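Local structure of fatty Acyl-Adenylate Ligase (Escherichia coli, 3PBK) at residues A[177-185]-A[227-237]; A[191-202]-A[418-426]. The protein belongs to the ANL superfamily of AMP-binding enzymes, as a member of the fatty acyl-adenylate ligase group. All blocks are in the same frame, centred on the assembly; numbering follows the deposited sequence.

Contact 1 (A[177-185]-A[227-237]); sequences IAYLQYTSG and YHDMGLVGFLL. With 1ZZ (5'-O-[(S)-(dodecanoyloxy)(hydroxy)phosphoryl]adenosine), chain C.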
loop_
_atom_site.group_PDB
_atom_site.type_symbol
_atom_site.label_atom_id
_atom_site.label_comp_id
_atom_site.label_asym_id
_atom_site.label_seq_id
_atom_site.Cartn_x
_atom_site.Cartn_y
_atom_site.Cartn_z
ATOM N N ILE A 177 21.407 0.988 -5.479
ATOM C CA ILE A 177 20.181 0.469 -4.898
ATOM C C ILE A 177 19.960 1.098 -3.511
ATOM O O ILE A 177 20.855 1.075 -2.655
ATOM C CB ILE A 177 20.230 -1.066 -4.813
ATOM C CG1 ILE A 177 20.320 -1.662 -6.228
ATOM C CG2 ILE A 177 19.033 -1.591 -4.035
ATOM C CD1 ILE A 177 20.232 -3.184 -6.307
ATOM N N ALA A 178 18.785 1.683 -3.302
ATOM C CA ALA A 178 18.478 2.344 -2.040
ATOM C C ALA A 178 17.850 1.355 -1.077
ATOM O O ALA A 178 18.200 1.311 0.097
ATOM C CB ALA A 178 17.553 3.512 -2.264
ATOM N N TYR A 179 16.929 0.549 -1.583
ATOM C CA TYR A 179 16.187 -0.360 -0.728
ATOM C C TYR A 179 15.413 -1.380 -1.566
ATOM O O TYR A 179 15.277 -1.219 -2.776
ATOM C CB TYR A 179 15.231 0.433 0.179
ATOM C CG TYR A 179 14.053 1.015 -0.560
ATOM C CD1 TYR A 179 14.081 2.320 -1.037
ATOM C CD2 TYR A 179 12.918 0.251 -0.801
ATOM C CE1 TYR A 179 13.007 2.857 -1.733
ATOM C CE2 TYR A 179 11.837 0.772 -1.495
ATOM C CZ TYR A 179 11.886 2.079 -1.962
ATOM O OH TYR A 179 10.806 2.597 -2.654
ATOM N N LEU A 180 14.909 -2.427 -0.919
ATOM C CA LEU A 180 14.122 -3.444 -1.606
ATOM C C LEU A 180 12.738 -3.526 -0.999
ATOM O O LEU A 180 12.595 -3.555 0.213
ATOM C CB LEU A 180 14.798 -4.809 -1.510
ATOM C CG LEU A 180 16.217 -4.935 -2.049
ATOM C CD1 LEU A 180 16.676 -6.382 -1.976
ATOM C CD2 LEU A 180 16.255 -4.428 -3.471
ATOM N N GLN A 181 11.720 -3.581 -1.845
ATOM C CA GLN A 181 10.349 -3.609 -1.371
ATOM C C GLN A 181 9.728 -4.972 -1.590
ATOM O O GLN A 181 9.489 -5.367 -2.729
ATOM C CB GLN A 181 9.524 -2.549 -2.091
ATOM C CG GLN A 181 8.061 -2.545 -1.695
ATOM C CD GLN A 181 7.853 -2.233 -0.227
ATOM O OE1 GLN A 181 7.841 -1.071 0.184
ATOM N NE2 GLN A 181 7.672 -3.275 0.572
ATOM N N TYR A 182 9.442 -5.682 -0.501
ATOM C CA TYR A 182 9.011 -7.078 -0.612
ATOM C C TYR A 182 7.508 -7.355 -0.570
ATOM O O TYR A 182 7.087 -8.504 -0.707
ATOM C CB TYR A 182 9.741 -7.962 0.396
ATOM C CG TYR A 182 11.009 -8.538 -0.163
ATOM C CD1 TYR A 182 12.226 -7.885 0.004
ATOM C CD2 TYR A 182 10.997 -9.730 -0.869
ATOM C CE1 TYR A 182 13.399 -8.408 -0.504
ATOM C CE2 TYR A 182 12.162 -10.264 -1.384
ATOM C CZ TYR A 182 13.365 -9.596 -1.201
ATOM O OH TYR A 182 14.533 -10.122 -1.713
ATOM N N THR A 183 6.694 -6.325 -0.398
ATOM C CA THR A 183 5.258 -6.561 -0.378
ATOM C C THR A 183 4.801 -7.292 -1.639
ATOM O O THR A 183 3.714 -7.869 -1.671
ATOM C CB THR A 183 4.437 -5.251 -0.206
ATOM O OG1 THR A 183 4.552 -4.423 -1.382
ATOM C CG2 THR A 183 4.879 -4.493 1.056
ATOM N N SER A 184 5.643 -7.287 -2.667
ATOM C CA SER A 184 5.242 -7.789 -3.984
ATOM C C SER A 184 5.242 -9.319 -4.174
ATOM O O SER A 184 4.792 -9.816 -5.213
ATOM C CB SER A 184 6.074 -7.116 -5.078
ATOM O OG SER A 184 5.845 -5.724 -5.067
ATOM N N GLY A 185 5.728 -10.061 -3.181
ATOM C CA GLY A 185 5.755 -11.512 -3.272
ATOM C C GLY A 185 4.774 -12.239 -2.362
ATOM O O GLY A 185 4.243 -11.674 -1.393
ATOM N N TYR A 227 6.167 -0.827 6.765
ATOM C CA TYR A 227 6.451 -2.054 6.038
ATOM C C TYR A 227 5.626 -2.174 4.762
ATOM O O TYR A 227 5.980 -2.950 3.881
ATOM C CB TYR A 227 6.327 -3.307 6.922
ATOM C CG TYR A 227 5.000 -3.492 7.622
ATOM C CD1 TYR A 227 3.870 -3.874 6.917
ATOM C CD2 TYR A 227 4.882 -3.313 9.000
ATOM C CE1 TYR A 227 2.643 -4.052 7.562
ATOM C CE2 TYR A 227 3.666 -3.488 9.654
ATOM C CZ TYR A 227 2.546 -3.860 8.930
ATOM O OH TYR A 227 1.320 -4.034 9.551
ATOM N N HIS A 228 4.541 -1.407 4.652
ATOM C CA HIS A 228 3.819 -1.305 3.373
ATOM C C HIS A 228 4.394 -0.211 2.509
ATOM O O HIS A 228 5.050 0.707 2.982
ATOM C CB HIS A 228 2.317 -1.067 3.540
ATOM C CG HIS A 228 1.537 -2.319 3.803
ATOM N ND1 HIS A 228 0.276 -2.310 4.365
ATOM C CD2 HIS A 228 1.852 -3.622 3.607
ATOM C CE1 HIS A 228 -0.158 -3.553 4.485
ATOM N NE2 HIS A 228 0.779 -4.368 4.035
ATOM N N ASP A 229 4.119 -0.311 1.227
ATOM C CA ASP A 229 4.665 0.606 0.253
ATOM C C ASP A 229 4.278 2.085 0.452
ATOM O O ASP A 229 5.112 2.986 0.400
ATOM C CB ASP A 229 4.173 0.145 -1.095
ATOM C CG ASP A 229 4.793 0.897 -2.188
ATOM O OD1 ASP A 229 6.009 1.195 -2.068
ATOM O OD2 ASP A 229 4.063 1.197 -3.150
HETATM N N MSE A 230 2.989 2.309 0.656
HETATM C CA MSE A 230 2.420 3.633 0.860
HETATM C C MSE A 230 2.973 4.340 2.090
HETATM O O MSE A 230 3.438 5.470 2.017
HETATM C CB MSE A 230 0.905 3.497 0.983
HETATM C CG MSE A 230 0.155 4.797 0.841
HETATM SE SE MSE A 230 -1.683 4.560 0.197
HETATM C CE MSE A 230 -2.519 3.791 1.779
ATOM N N GLY A 231 2.903 3.669 3.231
ATOM C CA GLY A 231 3.372 4.243 4.475
ATOM C C GLY A 231 4.798 4.722 4.361
ATOM O O GLY A 231 5.118 5.842 4.751
ATOM N N LEU A 232 5.649 3.872 3.798
ATOM C CA LEU A 232 7.075 4.151 3.690
ATOM C C LEU A 232 7.461 5.272 2.710
ATOM O O LEU A 232 8.074 6.254 3.108
ATOM C CB LEU A 232 7.825 2.874 3.325
ATOM C CG LEU A 232 9.297 3.090 2.986
ATOM C CD1 LEU A 232 10.079 3.094 4.264
ATOM C CD2 LEU A 232 9.810 2.012 2.052
ATOM N N VAL A 233 7.126 5.116 1.432
ATOM C CA VAL A 233 7.591 6.064 0.422
ATOM C C VAL A 233 6.796 7.353 0.478
ATOM O O VAL A 233 7.322 8.457 0.289
ATOM C CB VAL A 233 7.452 5.509 -0.987
ATOM C CG1 VAL A 233 7.910 6.556 -2.006
ATOM C CG2 VAL A 233 8.245 4.246 -1.123
ATOM N N GLY A 234 5.506 7.194 0.721
ATOM C CA GLY A 234 4.634 8.330 0.875
ATOM C C GLY A 234 4.852 9.028 2.200
ATOM O O GLY A 234 4.769 10.242 2.261
ATOM N N PHE A 235 5.133 8.300 3.272
ATOM C CA PHE A 235 5.118 9.000 4.538
ATOM C C PHE A 235 6.344 8.986 5.420
ATOM O O PHE A 235 6.362 9.633 6.460
ATOM C CB PHE A 235 3.847 8.700 5.295
ATOM C CG PHE A 235 2.663 9.388 4.714
ATOM C CD1 PHE A 235 2.347 10.682 5.090
ATOM C CD2 PHE A 235 1.893 8.767 3.747
ATOM C CE1 PHE A 235 1.259 11.334 4.542
ATOM C CE2 PHE A 235 0.800 9.417 3.192
ATOM C CZ PHE A 235 0.482 10.703 3.591
ATOM N N LEU A 236 7.381 8.291 4.987
ATOM C CA LEU A 236 8.684 8.510 5.584
ATOM C C LEU A 236 9.536 9.361 4.634
ATOM O O LEU A 236 10.040 10.427 5.009
ATOM C CB LEU A 236 9.371 7.187 5.908
ATOM C CG LEU A 236 10.502 7.300 6.928
ATOM C CD1 LEU A 236 11.027 5.944 7.315
ATOM C CD2 LEU A 236 11.608 8.122 6.340
ATOM N N LEU A 237 9.672 8.897 3.395
ATOM C CA LEU A 237 10.538 9.546 2.412
ATOM C C LEU A 237 10.040 10.911 1.916
ATOM O O LEU A 237 10.824 11.854 1.833
ATOM C CB LEU A 237 10.791 8.609 1.235
ATOM C CG LEU A 237 11.446 7.287 1.616
ATOM C CD1 LEU A 237 11.700 6.469 0.392
ATOM C CD2 LEU A 237 12.733 7.547 2.349
HETATM P P 1ZZ C . 1.403 -1.678 -3.466
HETATM C C1 1ZZ C . 2.541 12.521 0.755
HETATM N N1 1ZZ C . -4.024 -0.620 -6.428
HETATM O O1 1ZZ C . -0.700 0.774 -2.626
HETATM C C2 1ZZ C . 2.487 11.605 -0.438
HETATM N N2 1ZZ C . -4.186 1.564 -6.082
HETATM O O2 1ZZ C . 1.399 -0.044 -3.236
HETATM C C3 1ZZ C . 1.630 10.347 -0.334
HETATM N N3 1ZZ C . -6.322 -0.847 -7.521
HETATM O O3 1ZZ C . 2.526 -2.284 -4.416
HETATM C C4 1ZZ C . 1.471 9.567 -1.652
HETATM N N4 1ZZ C . -7.507 1.140 -7.670
HETATM O O4 1ZZ C . 1.527 -2.342 -2.270
HETATM C C5 1ZZ C . 0.343 8.552 -1.872
HETATM N N5 1ZZ C . -6.514 3.205 -6.840
HETATM O O5 1ZZ C . 0.012 -2.068 -4.147
HETATM C C6 1ZZ C . 0.717 7.504 -2.888
HETATM O O6 1ZZ C . -2.343 -1.914 -5.629
HETATM C C7 1ZZ C . -0.315 6.921 -3.819
HETATM O O7 1ZZ C . -3.561 -3.603 -8.483
HETATM C C8 1ZZ C . -0.099 5.498 -4.283
HETATM O O8 1ZZ C . -0.899 -2.621 -8.826
HETATM C C9 1ZZ C . -1.199 4.449 -4.067
HETATM C C10 1ZZ C . -0.866 3.095 -3.493
HETATM C C11 1ZZ C . 0.349 2.307 -3.720
HETATM C C12 1ZZ C . 0.266 0.915 -3.303
HETATM C C13 1ZZ C . 0.068 -2.305 -5.530
HETATM C C14 1ZZ C . -1.251 -2.623 -6.247
HETATM C C15 1ZZ C . -1.592 -2.228 -7.695
HETATM C C16 1ZZ C . -3.026 -2.549 -7.726
HETATM C C17 1ZZ C . -3.505 -2.006 -6.423
HETATM C C18 1ZZ C . -3.392 0.446 -5.939
HETATM C C19 1ZZ C . -5.359 1.137 -6.707
HETATM C C20 1ZZ C . -5.290 -0.155 -6.914
HETATM C C21 1ZZ C . -7.427 -0.146 -7.880
HETATM C C22 1ZZ C . -6.440 1.815 -7.059
#

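Contact 2 (A[191-202]-A[418-426]); sequences RGVIITHREVMA and PSLMSGYFG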
loop_
_atom_site.group_PDB
_atom_site.type_symbol
_atom_site.label_atom_id
_atom_site.label_comp_id
_atom_site.label_asym_id
_atom_site.label_seq_id
_atom_site.Cartn_x
_atom_site.Cartn_y
_atom_site.Cartn_z
ATOM N N ARG A 191 9.158 -11.853 -3.941
ATOM C CA ARG A 191 9.736 -10.992 -4.961
ATOM C C ARG A 191 10.193 -9.682 -4.351
ATOM O O ARG A 191 9.480 -9.083 -3.550
ATOM C CB ARG A 191 8.728 -10.721 -6.075
ATOM C CG ARG A 191 8.575 -11.853 -7.064
ATOM C CD ARG A 191 7.647 -11.453 -8.193
ATOM N NE ARG A 191 6.429 -10.828 -7.676
ATOM C CZ ARG A 191 5.397 -10.449 -8.432
ATOM N NH1 ARG A 191 5.445 -10.633 -9.753
ATOM N NH2 ARG A 191 4.317 -9.888 -7.875
ATOM N N GLY A 192 11.381 -9.231 -4.731
ATOM C CA GLY A 192 11.900 -7.984 -4.201
ATOM C C GLY A 192 12.013 -6.887 -5.242
ATOM O O GLY A 192 12.772 -7.019 -6.198
ATOM N N VAL A 193 11.258 -5.804 -5.065
ATOM C CA VAL A 193 11.331 -4.674 -5.981
ATOM C C VAL A 193 12.629 -3.928 -5.697
ATOM O O VAL A 193 12.871 -3.532 -4.567
ATOM C CB VAL A 193 10.100 -3.732 -5.839
ATOM C CG1 VAL A 193 10.227 -2.544 -6.756
ATOM C CG2 VAL A 193 8.817 -4.470 -6.160
ATOM N N ILE A 194 13.491 -3.781 -6.704
ATOM C CA ILE A 194 14.719 -2.995 -6.539
ATOM C C ILE A 194 14.420 -1.538 -6.802
ATOM O O ILE A 194 13.885 -1.180 -7.848
ATOM C CB ILE A 194 15.850 -3.420 -7.501
ATOM C CG1 ILE A 194 16.336 -4.826 -7.161
ATOM C CG2 ILE A 194 17.000 -2.426 -7.434
ATOM C CD1 ILE A 194 17.154 -5.453 -8.248
ATOM N N ILE A 195 14.766 -0.689 -5.851
ATOM C CA ILE A 195 14.544 0.731 -6.028
ATOM C C ILE A 195 15.886 1.451 -5.922
ATOM O O ILE A 195 16.518 1.423 -4.869
ATOM C CB ILE A 195 13.504 1.267 -4.993
ATOM C CG1 ILE A 195 12.130 0.645 -5.243
ATOM C CG2 ILE A 195 13.384 2.773 -5.061
ATOM C CD1 ILE A 195 11.602 0.848 -6.657
ATOM N N THR A 196 16.341 2.064 -7.014
ATOM C CA THR A 196 17.582 2.844 -6.977
ATOM C C THR A 196 17.316 4.233 -6.422
ATOM O O THR A 196 16.171 4.659 -6.314
ATOM C CB THR A 196 18.267 2.961 -8.368
ATOM O OG1 THR A 196 17.561 3.888 -9.213
ATOM C CG2 THR A 196 18.351 1.600 -9.042
ATOM N N HIS A 197 18.365 4.950 -6.057
ATOM C CA HIS A 197 18.165 6.324 -5.625
ATOM C C HIS A 197 17.452 7.137 -6.697
ATOM O O HIS A 197 16.545 7.904 -6.394
ATOM C CB HIS A 197 19.486 6.985 -5.268
ATOM C CG HIS A 197 20.005 6.590 -3.928
ATOM N ND1 HIS A 197 19.569 7.177 -2.763
ATOM C CD2 HIS A 197 20.927 5.666 -3.564
ATOM C CE1 HIS A 197 20.198 6.633 -1.738
ATOM N NE2 HIS A 197 21.029 5.713 -2.196
ATOM N N ARG A 198 17.855 6.959 -7.951
ATOM C CA ARG A 198 17.282 7.743 -9.042
ATOM C C ARG A 198 15.786 7.521 -9.161
ATOM O O ARG A 198 15.022 8.467 -9.361
ATOM C CB ARG A 198 17.937 7.419 -10.379
ATOM C CG ARG A 198 17.407 8.293 -11.502
ATOM C CD ARG A 198 17.739 7.726 -12.854
ATOM N NE ARG A 198 16.651 6.915 -13.395
ATOM C CZ ARG A 198 16.674 5.586 -13.507
ATOM N NH1 ARG A 198 17.733 4.874 -13.099
ATOM N NH2 ARG A 198 15.623 4.961 -14.029
ATOM N N GLU A 199 15.380 6.265 -9.037
ATOM C CA GLU A 199 13.985 5.896 -9.172
ATOM C C GLU A 199 13.139 6.442 -8.025
ATOM O O GLU A 199 12.116 7.088 -8.256
ATOM C CB GLU A 199 13.867 4.379 -9.297
ATOM C CG GLU A 199 14.473 3.872 -10.602
ATOM C CD GLU A 199 14.938 2.422 -10.552
ATOM O OE1 GLU A 199 14.563 1.690 -9.606
ATOM O OE2 GLU A 199 15.686 2.015 -11.468
ATOM N N VAL A 200 13.556 6.206 -6.788
ATOM C CA VAL A 200 12.761 6.693 -5.667
ATOM C C VAL A 200 12.708 8.224 -5.685
ATOM O O VAL A 200 11.738 8.824 -5.225
ATOM C CB VAL A 200 13.270 6.174 -4.299
ATOM C CG1 VAL A 200 14.460 6.979 -3.839
ATOM C CG2 VAL A 200 12.166 6.237 -3.253
HETATM N N MSE A 201 13.745 8.857 -6.225
HETATM C CA MSE A 201 13.756 10.311 -6.309
HETATM C C MSE A 201 12.830 10.807 -7.409
HETATM O O MSE A 201 12.106 11.781 -7.219
HETATM C CB MSE A 201 15.169 10.847 -6.493
HETATM C CG MSE A 201 16.015 10.737 -5.237
HETATM SE SE MSE A 201 15.142 11.324 -3.554
HETATM C CE MSE A 201 14.659 13.166 -4.054
ATOM N N ALA A 202 12.846 10.131 -8.556
ATOM C CA ALA A 202 11.948 10.472 -9.659
ATOM C C ALA A 202 10.513 10.481 -9.175
ATOM O O ALA A 202 9.741 11.386 -9.518
ATOM C CB ALA A 202 12.104 9.498 -10.839
ATOM N N PRO A 418 10.863 7.362 -15.260
ATOM C CA PRO A 418 11.986 7.364 -14.313
ATOM C C PRO A 418 11.716 6.600 -13.020
ATOM O O PRO A 418 12.646 6.012 -12.457
ATOM C CB PRO A 418 12.159 8.842 -13.988
ATOM C CG PRO A 418 11.525 9.550 -15.111
ATOM C CD PRO A 418 10.367 8.717 -15.516
ATOM N N SER A 419 10.473 6.625 -12.550
ATOM C CA SER A 419 10.109 5.959 -11.308
ATOM C C SER A 419 10.170 4.442 -11.416
ATOM O O SER A 419 10.360 3.760 -10.422
ATOM C CB SER A 419 8.710 6.383 -10.879
ATOM O OG SER A 419 8.675 7.770 -10.597
ATOM N N LEU A 420 10.010 3.918 -12.624
ATOM C CA LEU A 420 9.974 2.475 -12.834
ATOM C C LEU A 420 11.144 1.785 -12.147
ATOM O O LEU A 420 12.272 2.289 -12.172
ATOM C CB LEU A 420 10.020 2.164 -14.322
ATOM C CG LEU A 420 9.169 1.003 -14.823
ATOM C CD1 LEU A 420 9.827 0.369 -16.030
ATOM C CD2 LEU A 420 8.983 -0.017 -13.738
HETATM N N MSE A 421 10.878 0.624 -11.552
HETATM C CA MSE A 421 11.901 -0.146 -10.867
HETATM C C MSE A 421 12.934 -0.648 -11.855
HETATM O O MSE A 421 12.846 -0.381 -13.055
HETATM C CB MSE A 421 11.277 -1.342 -10.179
HETATM C CG MSE A 421 10.733 -2.359 -11.149
HETATM SE SE MSE A 421 10.165 -4.014 -10.274
HETATM C CE MSE A 421 9.543 -4.978 -11.859
ATOM N N SER A 422 13.916 -1.381 -11.348
ATOM C CA SER A 422 14.957 -1.933 -12.198
ATOM C C SER A 422 14.611 -3.370 -12.523
ATOM O O SER A 422 15.065 -3.928 -13.527
ATOM C CB SER A 422 16.305 -1.846 -11.499
ATOM O OG SER A 422 16.597 -0.503 -11.132
ATOM N N GLY A 423 13.775 -3.944 -11.664
ATOM C CA GLY A 423 13.335 -5.320 -11.774
ATOM C C GLY A 423 13.280 -5.941 -10.392
ATOM O O GLY A 423 13.552 -5.281 -9.396
ATOM N N TYR A 424 12.923 -7.217 -10.331
ATOM C CA TYR A 424 12.891 -7.936 -9.064
ATOM C C TYR A 424 14.278 -8.430 -8.736
ATOM O O TYR A 424 14.968 -8.967 -9.594
ATOM C CB TYR A 424 11.902 -9.111 -9.102
ATOM C CG TYR A 424 10.463 -8.684 -9.258
ATOM C CD1 TYR A 424 9.826 -7.948 -8.269
ATOM C CD2 TYR A 424 9.744 -9.008 -10.401
ATOM C CE1 TYR A 424 8.511 -7.545 -8.419
ATOM C CE2 TYR A 424 8.428 -8.612 -10.557
ATOM C CZ TYR A 424 7.820 -7.883 -9.567
ATOM O OH TYR A 424 6.523 -7.489 -9.728
ATOM N N PHE A 425 14.672 -8.247 -7.483
ATOM C CA PHE A 425 16.009 -8.594 -7.020
ATOM C C PHE A 425 16.382 -10.049 -7.288
ATOM O O PHE A 425 15.754 -10.964 -6.768
ATOM C CB PHE A 425 16.135 -8.296 -5.533
ATOM C CG PHE A 425 17.503 -8.517 -5.000
ATOM C CD1 PHE A 425 18.480 -7.544 -5.150
ATOM C CD2 PHE A 425 17.822 -9.693 -4.354
ATOM C CE1 PHE A 425 19.750 -7.736 -4.668
ATOM C CE2 PHE A 425 19.096 -9.898 -3.867
ATOM C CZ PHE A 425 20.063 -8.914 -4.024
ATOM N N GLY A 426 17.408 -10.257 -8.104
ATOM C CA GLY A 426 17.828 -11.599 -8.448
ATOM C C GLY A 426 17.208 -12.107 -9.733
ATOM O O GLY A 426 17.796 -12.936 -10.432
#

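Contact 1 (A[177-185]-A[227-237])
Leu-232 O is gripped by two backbone donors, Leu-236 N at 2.9 Å and Leu-237 N at 3.1 Å, where the helix widens into a pi-type turn. The side chains of Leu-232, Val-233 and Leu-237 from this part of the helix gather round Tyr-179. With CG of Tyr-179 held between its backbone N and carbonyl carbon (chi1 72°), the ring reaches across to the helix. Leu-232 CD2 lies 4.3 Å from Tyr-179 CE2, Leu-237 CD1 comes near CE1, and Tyr-179 OH ends 3.4 Å from Val-233 CG2. Further along, the side chain of Gln-181 lies next to Asp-229. Thr-183 sends its methyl CG2 to within 3.4 Å of Tyr-227 O and to the edge of the His-228 ring, just before the helix begins. The ligand 1ZZ borders this contact: Thr-183 and Asp-229 stand beside its phosphoryl group, in the middle of the molecule, and Phe-235 CE2 lies 3.7 Å from acyl carbon C3. Strand and helix run roughly antiparallel, their axes 11.2 Å apart. Alongside the strand, Leu-180 is hydrogen-bonded through its backbone to Ala-100 of strand 99-103, and its side chain meets Ile-194 of strand 193-196, while Leu-237 of the helix packs on Phe-90 of helix 84-95.

Contact 2 (A[191-202]-A[418-426])
Pro-418 starts the loop against the first two turns of the helix that begins after Thr-196, where Thr-196 and Glu-199 form a capping box; further on, the loop makes a single antiparallel bridge to strand 193-196. Pro-418 CB packs on Ala-202 CB, and its carbonyl O receives a CA-H...O contact from Glu-199 CA at 3.5 Å. Ser-419 OG passes 3.8 Å from Ala-202 CB, but its hydrogen bond goes to Asn-203. Leu-420 turns its side chain to Ile-434 and Leu-440. Met-421 then lays CB 3.8 Å from Val-193 CG1, the two side chains crossing at about a right angle. Ser-422 OG, placed beside its own backbone N (chi1 -57°), donates to the syn lone pair of Glu-199 OE2 at 2.7 Å. The other oxygen, Glu-199 OE1, accepts from Thr-196 N at 3.2 Å, above the carboxylate plane, so the carboxylate is held from both oxygens and links the loop to the helix cap. Gly-423 O takes Ile-194 N at 3.1 Å, on one flank of the bridge between Val-193 and Tyr-424, a non-hydrogen-bonded pair. The Tyr-424 ring is sandwiched: Arg-191 CD sits 3.7 Å above its centre in a CH-pi contact, and the methyl CE of Met-421 lies over the opposite face. The Arg-191 guanidinium, its plane 20° from that of the ring, turns one face to Tyr-424 OH, which lies toward its rim; that hydroxyl bonds to Glu-340, and Arg-191 NH2 bonds to Ser-184 O. Phe-425 sets its CB against Ile-194 CG1, and Phe-425 N closes the bridge with a 2.6 Å bond to Gly-192 O.

Overall arrangement
From the N terminus, strand 177-181 comes first and leads through the turn ending at Gly-185 to its antiparallel neighbour, strand 193-196, which runs on into helix 197-211. Only then does 227-237 return to the first strand, closing contact 1 over a loop of 41 residues that contains the whole of 191-202. Contact 2 closes much later, when 418-426 comes back across 215 residues, so the two contacts cross rather than nest. Their centres are 11 Å apart, joined through the antiparallel pair of strands 177-181 and 193-196: contact 1 ties this pair to helix 229-241 beside 1ZZ, contact 2 to the loop between strand 411-416 and helix 428-437.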